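Putative p22 protein (Leishmania major, PDB 1YQF) is of uncharacterised function but belongs to the MAM33 family of mitochondrial acidic proteins and, as a homologue of human p32, probably works as a ring-shaped trimer. Local coordinates at the interface of chains A and B. Residues are numbered along the deposited sequence; one frame, centred on the assembly and turned at random. Chains: chain A/B, hypothetical protein Lmaj011689.

The interface of chains A and B. Residues chain A 26-27, 30-31, 198; chain B 157-158, 161-162, 165.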
# COMPACT_ATOMS: atom_id res chain seq x y z
N ALA A 26 -13.51 -14.82 32.26
CA ALA A 26 -12.45 -14.01 32.85
C ALA A 26 -12.11 -12.81 31.96
O ALA A 26 -11.65 -11.78 32.45
CB ALA A 26 -11.21 -14.85 33.09
N LEU A 27 -12.34 -12.96 30.66
CA LEU A 27 -12.16 -11.86 29.72
C LEU A 27 -13.25 -10.82 29.97
O LEU A 27 -12.98 -9.63 30.01
CB LEU A 27 -12.20 -12.34 28.26
CG LEU A 27 -12.00 -11.26 27.18
CD1 LEU A 27 -10.64 -10.61 27.28
CD2 LEU A 27 -12.21 -11.84 25.79
N ALA A 30 -12.43 -8.92 32.96
CA ALA A 30 -11.26 -8.09 32.66
C ALA A 30 -11.63 -6.83 31.88
O ALA A 30 -11.14 -5.75 32.19
CB ALA A 30 -10.22 -8.90 31.88
N THR A 31 -12.49 -6.97 30.87
CA THR A 31 -12.93 -5.82 30.08
C THR A 31 -13.84 -4.93 30.90
O THR A 31 -13.77 -3.71 30.81
CB THR A 31 -13.65 -6.26 28.79
OG1 THR A 31 -14.69 -7.21 29.09
CG2 THR A 31 -12.71 -7.02 27.87
N MET A 198 -15.72 -5.72 22.99
CA MET A 198 -15.03 -6.96 23.33
C MET A 198 -15.73 -7.64 24.50
O MET A 198 -15.78 -8.86 24.58
CB MET A 198 -13.57 -6.70 23.69
CG MET A 198 -12.84 -7.97 24.10
SD MET A 198 -11.13 -7.69 24.47
CE MET A 198 -10.42 -7.88 22.85
N ASP B 157 -3.31 -7.82 32.48
CA ASP B 157 -4.34 -8.77 32.90
C ASP B 157 -5.36 -9.03 31.79
O ASP B 157 -5.79 -10.16 31.59
CB ASP B 157 -5.05 -8.29 34.17
CG ASP B 157 -6.09 -9.29 34.66
OD1 ASP B 157 -5.79 -10.51 34.70
OD2 ASP B 157 -7.23 -8.95 35.04
N LEU B 158 -5.75 -7.97 31.08
CA LEU B 158 -6.64 -8.09 29.93
C LEU B 158 -5.94 -8.78 28.76
O LEU B 158 -6.57 -9.55 28.04
CB LEU B 158 -7.15 -6.72 29.48
CG LEU B 158 -8.05 -6.67 28.23
CD1 LEU B 158 -9.37 -7.39 28.47
CD2 LEU B 158 -8.30 -5.23 27.81
N CYS B 161 -5.93 -12.50 29.41
CA CYS B 161 -7.26 -13.04 29.17
C CYS B 161 -7.63 -13.20 27.69
O CYS B 161 -8.37 -14.11 27.33
CB CYS B 161 -8.33 -12.19 29.86
SG CYS B 161 -8.32 -12.34 31.66
N VAL B 162 -7.11 -12.31 26.83
CA VAL B 162 -7.37 -12.41 25.39
C VAL B 162 -6.57 -13.56 24.78
O VAL B 162 -7.07 -14.26 23.90
CB VAL B 162 -7.05 -11.10 24.65
CG1 VAL B 162 -7.00 -11.33 23.14
CG2 VAL B 162 -8.08 -10.04 24.98
N TYR B 165 -8.20 -16.66 25.81
CA TYR B 165 -9.39 -16.71 24.97
C TYR B 165 -9.08 -17.31 23.59
O TYR B 165 -9.86 -18.10 23.06
CB TYR B 165 -10.01 -15.31 24.84
CG TYR B 165 -11.23 -15.25 23.95
CD1 TYR B 165 -11.10 -15.08 22.58
CD2 TYR B 165 -12.51 -15.36 24.48
CE1 TYR B 165 -12.21 -15.02 21.76
CE2 TYR B 165 -13.63 -15.31 23.67
CZ TYR B 165 -13.47 -15.14 22.30
OH TYR B 165 -14.57 -15.09 21.48
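A:Leu27 lies across one face of helix 156-168 of chain B, its two methyls parted over B:Val162 and B:Tyr165. In this MAM33 (p32-like) protein the N-terminal helix 23-39, backed by A:Met198 of the long C-terminal helix 173-202, here packs on chain B, probably as in the p32 family trimer; the deposited assembly holds three copies. CG anti to the backbone N (chi1 -179°) sends the A:Leu27 branch out towards chain B, where CD1 presses on B:Val162 CG2 at 3.5 Å, a tight fit. The same CD1 also meets B:Leu158 CD1, 3.7 Å away, while CD2 rides above the plane of the B:Tyr165 ring at its CG-CD2 rim, not over the middle, 3.8 Å from CD2 of the tyrosine. Ring carbons, not OH, make this contact. B:Val162 CG2 is covered from a second direction by A:Met198, whose terminal CE comes within 3.8 Å of that methyl. One turn back on chain B, B:Leu158 sets its CD1 methyl in the corner formed by A:Ala30 CB and A:Thr31 CG2; the threonine methyl is the tighter neighbour at 3.4 Å, the two side chains crossing at about a right angle. A:Thr31 turns OG1 back to A:Leu27 O in its own helix (3.1 Å), at a C=O...O angle of 129°, a bond that helps hold OG1 between N and the carbonyl carbon (chi1 51°) and leaves CG2 facing B:Leu158. B:Cys161 SG lies beside A:Ala26 and A:Ala30, near two weak acceptors, A:Ala26 O at 3.5 Å and B:Asp157 O; its one S-H can serve either or be shared between them.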